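Local coordinates for protein single-stranded-DNA-specific exonuclease RecJ (Thermus thermophilus, PDB 2ZXP) that degrades single-stranded DNA, but not single-stranded RNA, as a 5' to 3' exonuclease that requires divalent metal ions, at residues R74-G79 with L126-L131. Residues are numbered along the deposited sequence; the frame is centred on the assembly and turned at random.
Sequences RIRVHG and LEASDL
The main chain of Arg74 and Arg76 hydrogen-bonds Asp130 and Leu131 where strand 131-134 runs alongside strand 74-78. Arg74 O accepts two N-H groups, from Leu131 N at 2.9 Å and from Asp130 N at 2.8 Å, the latter in the carbonyl plane on a lone pair. Arg76 N returns a bond to Leu131 O (2.9 Å), making Ile75 and Leu131 a parallel bridge pair. The Asp130 carboxylate adds a side-chain bond: OD2 takes the N-H of Arg74 N at 2.7 Å on its anti lone pair, almost straight at 177°. CG of Asp130 sits beside its own backbone N (chi1 -62°), which brings the carboxylate to the N-H of Arg74.

Ile75 CG1 makes an apolar contact beside Leu131 CB (4.1 Å), and both side chains pack on helix 58-70. Van der Waals contacts fill the side of Ala128 and Ser129: Arg76 CB meets Ser129 CB at 3.7 Å, and its guanidinium lies obliquely against Ala128 CB. Arg74 CG lies 3.1 Å from Ala128 O. Ser129 OG hydrogen-bonds His125 O of helix 122-128.

The backbone bonds set the Ile75-Leu131 register in the parallel sheet of the DHH domain; the carboxylate bond beside it probably steadies the entry into strand 131-134.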
ATOM      1  N   ARG A  74     -33.388  18.581  16.046  1.00 30.55           N
ATOM      2  CA  ARG A  74     -33.181  17.144  15.942  1.00 31.32           C
ATOM      3  C   ARG A  74     -32.207  16.797  14.814  1.00 30.16           C
ATOM      4  O   ARG A  74     -32.425  17.129  13.644  1.00 30.35           O
ATOM      5  CB  ARG A  74     -34.514  16.429  15.747  1.00 33.64           C
ATOM      6  CG  ARG A  74     -34.368  14.919  15.714  1.00 38.67           C
ATOM      7  CD  ARG A  74     -35.407  14.219  16.596  1.00 41.85           C
ATOM      8  NE  ARG A  74     -35.412  12.771  16.371  1.00 44.34           N
ATOM      9  CZ  ARG A  74     -36.142  11.905  17.070  1.00 45.59           C
ATOM     10  NH1 ARG A  74     -36.931  12.346  18.046  1.00 45.93           N
ATOM     11  NH2 ARG A  74     -36.087  10.603  16.786  1.00 45.41           N
ATOM     12  N   ILE A  75     -31.114  16.145  15.183  1.00 28.75           N
ATOM     13  CA  ILE A  75     -30.086  15.781  14.224  1.00 27.28           C
ATOM     14  C   ILE A  75     -30.107  14.302  13.854  1.00 27.07           C
ATOM     15  O   ILE A  75     -30.062  13.434  14.712  1.00 26.55           O
ATOM     16  CB  ILE A  75     -28.704  16.144  14.797  1.00 26.83           C
ATOM     17  CG1 ILE A  75     -28.658  17.655  15.057  1.00 26.06           C
ATOM     18  CG2 ILE A  75     -27.586  15.760  13.820  1.00 26.13           C
ATOM     19  CD1 ILE A  75     -27.500  18.097  15.902  1.00 23.01           C
ATOM     20  N   ARG A  76     -30.204  14.020  12.568  1.00 27.83           N
ATOM     21  CA  ARG A  76     -30.182  12.642  12.093  1.00 28.34           C
ATOM     22  C   ARG A  76     -28.869  12.426  11.345  1.00 27.42           C
ATOM     23  O   ARG A  76     -28.554  13.166  10.409  1.00 26.08           O
ATOM     24  CB  ARG A  76     -31.361  12.366  11.157  1.00 29.84           C
ATOM     25  CG  ARG A  76     -31.242  11.038  10.422  1.00 32.47           C
ATOM     26  CD  ARG A  76     -32.484  10.658   9.649  1.00 34.77           C
ATOM     27  NE  ARG A  76     -33.536  10.183  10.539  1.00 36.50           N
ATOM     28  CZ  ARG A  76     -34.336   9.157  10.252  1.00 38.75           C
ATOM     29  NH1 ARG A  76     -34.186   8.513   9.096  1.00 39.35           N
ATOM     30  NH2 ARG A  76     -35.272   8.756  11.120  1.00 38.12           N
ATOM     31  N   VAL A  77     -28.095  11.431  11.772  1.00 27.86           N
ATOM     32  CA  VAL A  77     -26.823  11.135  11.119  1.00 28.00           C
ATOM     33  C   VAL A  77     -27.025   9.936  10.198  1.00 29.20           C
ATOM     34  O   VAL A  77     -27.323   8.820  10.638  1.00 27.65           O
ATOM     35  CB  VAL A  77     -25.718  10.832  12.146  1.00 28.39           C
ATOM     36  CG1 VAL A  77     -24.457  10.341  11.445  1.00 28.19           C
ATOM     37  CG2 VAL A  77     -25.405  12.080  12.941  1.00 28.25           C
ATOM     38  N   HIS A  78     -26.876  10.210   8.910  1.00 31.21           N
ATOM     39  CA  HIS A  78     -27.044   9.237   7.830  1.00 33.73           C
ATOM     40  C   HIS A  78     -25.633   8.875   7.362  1.00 33.64           C
ATOM     41  O   HIS A  78     -24.982   9.672   6.692  1.00 33.33           O
ATOM     42  CB  HIS A  78     -27.829   9.911   6.702  1.00 35.44           C
ATOM     43  CG  HIS A  78     -28.074   9.043   5.504  1.00 38.92           C
ATOM     44  ND1 HIS A  78     -29.280   8.406   5.275  1.00 39.99           N
ATOM     45  CD2 HIS A  78     -27.286   8.750   4.440  1.00 38.92           C
ATOM     46  CE1 HIS A  78     -29.222   7.761   4.121  1.00 40.21           C
ATOM     47  NE2 HIS A  78     -28.023   7.953   3.595  1.00 40.03           N
ATOM     48  N   GLY A  79     -25.154   7.692   7.734  1.00 33.62           N
ATOM     49  CA  GLY A  79     -23.820   7.302   7.332  1.00 35.06           C
ATOM     50  C   GLY A  79     -23.842   6.132   6.381  1.00 36.55           C
ATOM     51  O   GLY A  79     -24.900   5.605   6.076  1.00 37.07           O
ATOM     52  N   LEU A 126     -37.573  13.311   6.594  1.00 61.44           N
ATOM     53  CA  LEU A 126     -38.190  14.617   6.800  1.00 60.43           C
ATOM     54  C   LEU A 126     -38.866  14.660   8.160  1.00 59.17           C
ATOM     55  O   LEU A 126     -38.598  15.543   8.972  1.00 58.91           O
ATOM     56  CB  LEU A 126     -39.224  14.886   5.695  1.00 60.63           C
ATOM     57  CG  LEU A 126     -40.002  16.203   5.749  1.00 60.78           C
ATOM     58  CD1 LEU A 126     -41.074  16.178   6.857  1.00 60.59           C
ATOM     59  CD2 LEU A 126     -39.004  17.322   5.968  1.00 60.56           C
ATOM     60  N   GLU A 127     -39.744  13.688   8.382  1.00 58.02           N
ATOM     61  CA  GLU A 127     -40.504  13.549   9.623  1.00 57.01           C
ATOM     62  C   GLU A 127     -39.634  13.448  10.889  1.00 55.37           C
ATOM     63  O   GLU A 127     -40.021  13.927  11.957  1.00 55.57           O
ATOM     64  CB  GLU A 127     -41.422  12.316   9.499  1.00 57.81           C
ATOM     65  CG  GLU A 127     -42.035  11.768  10.797  1.00 59.75           C
ATOM     66  CD  GLU A 127     -42.930  12.761  11.523  1.00 60.99           C
ATOM     67  OE1 GLU A 127     -43.735  13.443  10.846  1.00 61.92           O
ATOM     68  OE2 GLU A 127     -42.836  12.844  12.774  1.00 61.18           O
ATOM     69  N   ALA A 128     -38.453  12.856  10.771  1.00 52.55           N
ATOM     70  CA  ALA A 128     -37.606  12.689  11.937  1.00 49.93           C
ATOM     71  C   ALA A 128     -36.521  13.729  12.204  1.00 48.09           C
ATOM     72  O   ALA A 128     -35.881  13.665  13.255  1.00 47.92           O
ATOM     73  CB  ALA A 128     -36.969  11.303  11.904  1.00 50.65           C
ATOM     74  N   SER A 129     -36.307  14.698  11.319  1.00 45.19           N
ATOM     75  CA  SER A 129     -35.222  15.618  11.598  1.00 43.04           C
ATOM     76  C   SER A 129     -35.280  17.086  11.192  1.00 40.87           C
ATOM     77  O   SER A 129     -36.027  17.474  10.298  1.00 40.27           O
ATOM     78  CB  SER A 129     -33.926  15.017  11.043  1.00 43.77           C
ATOM     79  OG  SER A 129     -33.961  14.925   9.628  1.00 43.90           O
ATOM     80  N   ASP A 130     -34.458  17.887  11.875  1.00 37.99           N
ATOM     81  CA  ASP A 130     -34.328  19.310  11.589  1.00 36.16           C
ATOM     82  C   ASP A 130     -33.022  19.505  10.833  1.00 34.98           C
ATOM     83  O   ASP A 130     -32.932  20.343   9.935  1.00 35.68           O
ATOM     84  CB  ASP A 130     -34.311  20.135  12.877  1.00 35.34           C
ATOM     85  CG  ASP A 130     -35.600  20.003  13.663  1.00 35.06           C
ATOM     86  OD1 ASP A 130     -36.690  20.246  13.084  1.00 34.29           O
ATOM     87  OD2 ASP A 130     -35.523  19.648  14.856  1.00 33.95           O
ATOM     88  N   LEU A 131     -32.007  18.734  11.211  1.00 33.08           N
ATOM     89  CA  LEU A 131     -30.715  18.785  10.548  1.00 31.06           C
ATOM     90  C   LEU A 131     -30.379  17.344  10.101  1.00 30.62           C
ATOM     91  O   LEU A 131     -30.511  16.383  10.855  1.00 28.38           O
ATOM     92  CB  LEU A 131     -29.649  19.354  11.487  1.00 30.70           C
ATOM     93  CG  LEU A 131     -28.226  19.428  10.905  1.00 31.52           C
ATOM     94  CD1 LEU A 131     -28.226  20.342   9.689  1.00 32.05           C
ATOM     95  CD2 LEU A 131     -27.239  19.941  11.950  1.00 31.71           C
TER